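Local coordinates for protein 3-hydroxyacyl-CoA dehydrogenase (Archaeoglobus fulgidus, PDB 1ZEJ) that probably works as an NAD-dependent dehydrogenase of the 3-hydroxyacyl-CoA dehydrogenase family, oxidising a hydroxyl group on its substrate, at residues A20-A32 / G127-L139. Residues are numbered along the deposited sequence; the frame is centred on the assembly and turned at random.
Sequences AGLMGRGIAIAIA and GVHWMNPPHVMPL
P134 fills the hollow that G26 opens in helix 22-32, a worked example of how a missing side chain lets a loop settle on a helix. P134 CB lies 3.7 Å from G26 C, and a CB on G26 would collide with the proline ring. Nearer the N-terminal end of the helix, M23, bent at chi2 and chi3, curls its CE to 3.7 Å from P134 CG and also against W130 CB, while SE passes OD1 of N132. W130 is the broad plate of the contact: I27 CG1 sits over one face, 3.6 Å from the centroid of the five-membered ring in a CH-pi contact, and A30 CB reaches CZ3 at 3.8 Å. With an alanine in place of W130, I27 and A30 would probably face a gap where the indole had been. One turn on from G26, A30 CB nestles against H135 CA, and the imidazole, swung to chi1 40°, takes I29 CG2 over one face. Helix 22-32 follows the glycine-rich turn of a Rossmann fold; here L22 and M23, predicted to bind NAD(+), touch N132, predicted to bind the same cofactor, just beyond the strand bearing H129, predicted to be important for catalysis.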
# COMPACT_ATOMS: atom_id res chain seq x y z
N ALA A 20 25.74 -17.96 -2.88
CA ALA A 20 25.43 -17.95 -4.30
C ALA A 20 23.99 -18.46 -4.53
O ALA A 20 23.65 -18.94 -5.60
CB ALA A 20 26.45 -18.81 -5.06
N GLY A 21 23.13 -18.37 -3.52
CA GLY A 21 21.69 -18.64 -3.71
C GLY A 21 21.06 -17.47 -4.45
O GLY A 21 21.75 -16.61 -4.95
N LEU A 22 19.74 -17.50 -4.57
CA LEU A 22 18.99 -16.50 -5.33
C LEU A 22 19.36 -15.05 -4.95
O LEU A 22 19.61 -14.21 -5.82
CB LEU A 22 17.48 -16.72 -5.12
CG LEU A 22 16.51 -15.69 -5.73
CD1 LEU A 22 16.47 -15.80 -7.24
CD2 LEU A 22 15.08 -15.91 -5.14
N MSE A 23 19.42 -14.76 -3.66
CA MSE A 23 19.61 -13.40 -3.23
C MSE A 23 21.07 -12.98 -3.53
O MSE A 23 21.26 -11.92 -4.10
CB MSE A 23 19.21 -13.18 -1.77
CG MSE A 23 17.69 -13.25 -1.56
SE MSE A 23 16.63 -11.99 -2.69
CE MSE A 23 17.33 -10.44 -1.91
N GLY A 24 22.05 -13.80 -3.16
CA GLY A 24 23.48 -13.53 -3.42
C GLY A 24 23.78 -13.32 -4.88
O GLY A 24 24.44 -12.36 -5.27
N ARG A 25 23.26 -14.23 -5.69
CA ARG A 25 23.32 -14.19 -7.15
C ARG A 25 22.73 -12.87 -7.69
O ARG A 25 23.34 -12.19 -8.53
CB ARG A 25 22.67 -15.41 -7.81
CG ARG A 25 21.84 -15.06 -9.04
CD ARG A 25 21.41 -16.30 -9.77
NE ARG A 25 19.99 -16.59 -9.64
CZ ARG A 25 19.01 -15.91 -10.24
NH1 ARG A 25 19.26 -14.83 -10.97
NH2 ARG A 25 17.76 -16.29 -10.07
N GLY A 26 21.56 -12.48 -7.16
CA GLY A 26 20.91 -11.24 -7.58
C GLY A 26 21.69 -10.00 -7.18
O GLY A 26 21.78 -9.04 -7.96
N ILE A 27 22.24 -10.00 -5.98
CA ILE A 27 23.07 -8.89 -5.48
C ILE A 27 24.32 -8.75 -6.37
O ILE A 27 24.71 -7.64 -6.75
CB ILE A 27 23.44 -9.07 -3.99
CG1 ILE A 27 22.20 -8.96 -3.06
CG2 ILE A 27 24.51 -8.07 -3.54
CD1 ILE A 27 22.44 -9.56 -1.67
N ALA A 28 24.95 -9.87 -6.70
CA ALA A 28 26.14 -9.89 -7.57
C ALA A 28 25.81 -9.30 -8.96
O ALA A 28 26.57 -8.47 -9.45
CB ALA A 28 26.67 -11.31 -7.71
N ILE A 29 24.63 -9.62 -9.49
CA ILE A 29 24.17 -9.06 -10.77
C ILE A 29 23.92 -7.57 -10.67
O ILE A 29 24.35 -6.83 -11.52
CB ILE A 29 22.91 -9.77 -11.30
CG1 ILE A 29 23.22 -11.21 -11.64
CG2 ILE A 29 22.30 -9.02 -12.48
CD1 ILE A 29 21.97 -12.06 -11.87
N ALA A 30 23.27 -7.13 -9.61
CA ALA A 30 23.05 -5.69 -9.38
C ALA A 30 24.36 -4.91 -9.30
O ALA A 30 24.52 -3.86 -9.92
CB ALA A 30 22.21 -5.49 -8.11
N ILE A 31 25.31 -5.44 -8.56
CA ILE A 31 26.56 -4.75 -8.34
C ILE A 31 27.51 -4.76 -9.58
O ILE A 31 28.25 -3.80 -9.82
CB ILE A 31 27.23 -5.35 -7.08
CG1 ILE A 31 26.38 -4.97 -5.86
CG2 ILE A 31 28.68 -4.84 -6.92
CD1 ILE A 31 26.84 -5.52 -4.58
N ALA A 32 27.49 -5.86 -10.33
CA ALA A 32 28.39 -6.05 -11.43
C ALA A 32 28.12 -5.09 -12.58
O ALA A 32 28.99 -4.95 -13.44
CB ALA A 32 28.32 -7.48 -11.93
N GLY A 127 22.82 -3.94 8.30
CA GLY A 127 21.94 -4.77 7.47
C GLY A 127 21.75 -4.02 6.18
O GLY A 127 21.62 -2.79 6.17
N VAL A 128 21.74 -4.75 5.06
CA VAL A 128 21.33 -4.15 3.76
C VAL A 128 20.31 -5.09 3.15
O VAL A 128 20.69 -6.21 2.69
CB VAL A 128 22.51 -3.89 2.78
CG1 VAL A 128 22.05 -3.43 1.45
CG2 VAL A 128 23.46 -2.90 3.32
N HIS A 129 19.05 -4.65 3.14
CA HIS A 129 17.87 -5.39 2.76
C HIS A 129 17.47 -5.05 1.32
O HIS A 129 17.00 -3.96 1.01
CB HIS A 129 16.77 -5.05 3.77
CG HIS A 129 15.46 -5.70 3.51
ND1 HIS A 129 14.26 -5.10 3.86
CD2 HIS A 129 15.13 -6.90 2.96
CE1 HIS A 129 13.26 -5.89 3.51
NE2 HIS A 129 13.77 -6.99 2.95
N TRP A 130 17.81 -5.97 0.43
CA TRP A 130 17.54 -5.87 -0.99
C TRP A 130 16.20 -6.46 -1.23
O TRP A 130 15.77 -7.36 -0.53
CB TRP A 130 18.55 -6.69 -1.79
CG TRP A 130 19.98 -6.22 -1.72
CD1 TRP A 130 20.87 -6.47 -0.72
CD2 TRP A 130 20.69 -5.46 -2.69
NE1 TRP A 130 22.08 -5.92 -1.00
CE2 TRP A 130 21.99 -5.27 -2.21
CE3 TRP A 130 20.35 -4.90 -3.92
CZ2 TRP A 130 22.97 -4.58 -2.92
CZ3 TRP A 130 21.33 -4.21 -4.64
CH2 TRP A 130 22.62 -4.04 -4.13
N MSE A 131 15.51 -5.99 -2.27
CA MSE A 131 14.20 -6.54 -2.62
C MSE A 131 14.41 -7.56 -3.75
O MSE A 131 15.52 -7.76 -4.23
CB MSE A 131 13.23 -5.42 -3.03
CG MSE A 131 13.21 -4.22 -2.11
SE MSE A 131 12.57 -4.64 -0.31
CE MSE A 131 13.66 -3.40 0.79
N ASN A 132 13.37 -8.26 -4.11
CA ASN A 132 13.49 -9.39 -5.01
C ASN A 132 12.85 -9.11 -6.34
O ASN A 132 11.65 -8.90 -6.37
CB ASN A 132 12.80 -10.61 -4.38
CG ASN A 132 13.18 -11.93 -5.07
OD1 ASN A 132 14.23 -12.05 -5.74
ND2 ASN A 132 12.32 -12.92 -4.93
N PRO A 133 13.61 -9.18 -7.45
CA PRO A 133 15.07 -9.41 -7.57
C PRO A 133 15.89 -8.15 -7.31
O PRO A 133 15.46 -7.05 -7.73
CB PRO A 133 15.25 -9.86 -9.02
CG PRO A 133 13.90 -9.91 -9.65
CD PRO A 133 12.98 -9.12 -8.77
N PRO A 134 17.05 -8.30 -6.60
CA PRO A 134 17.90 -7.18 -6.24
C PRO A 134 18.29 -6.29 -7.40
O PRO A 134 18.39 -5.10 -7.23
CB PRO A 134 19.12 -7.88 -5.67
CG PRO A 134 18.59 -9.05 -5.07
CD PRO A 134 17.58 -9.55 -6.04
N HIS A 135 18.45 -6.87 -8.59
CA HIS A 135 18.92 -6.15 -9.75
C HIS A 135 17.80 -5.49 -10.50
O HIS A 135 18.06 -4.76 -11.45
CB HIS A 135 19.68 -7.08 -10.73
CG HIS A 135 19.06 -8.43 -10.90
ND1 HIS A 135 18.53 -8.87 -12.09
CD2 HIS A 135 18.91 -9.46 -10.02
CE1 HIS A 135 18.07 -10.10 -11.95
NE2 HIS A 135 18.29 -10.49 -10.70
N VAL A 136 16.55 -5.74 -10.11
CA VAL A 136 15.42 -5.08 -10.74
C VAL A 136 14.79 -4.00 -9.85
O VAL A 136 14.49 -2.89 -10.30
CB VAL A 136 14.37 -6.16 -11.11
CG1 VAL A 136 13.04 -5.54 -11.59
CG2 VAL A 136 14.98 -7.14 -12.17
N MSE A 137 14.51 -4.38 -8.61
CA MSE A 137 13.70 -3.57 -7.72
C MSE A 137 14.59 -2.44 -7.19
O MSE A 137 15.69 -2.70 -6.75
CB MSE A 137 13.19 -4.41 -6.54
CG MSE A 137 12.28 -5.53 -6.94
SE MSE A 137 10.79 -4.98 -7.97
CE MSE A 137 9.68 -4.33 -6.60
N PRO A 138 14.12 -1.18 -7.27
CA PRO A 138 14.96 -0.04 -6.89
C PRO A 138 15.23 0.20 -5.42
O PRO A 138 16.28 0.78 -5.10
CB PRO A 138 14.21 1.15 -7.52
CG PRO A 138 12.82 0.72 -7.57
CD PRO A 138 12.86 -0.73 -7.86
N LEU A 139 14.36 -0.25 -4.51
CA LEU A 139 14.54 0.05 -3.10
C LEU A 139 15.55 -0.86 -2.42
O LEU A 139 15.54 -2.09 -2.63
CB LEU A 139 13.19 0.03 -2.34
CG LEU A 139 13.32 0.40 -0.86
CD1 LEU A 139 13.47 1.93 -0.68
CD2 LEU A 139 12.15 -0.06 -0.11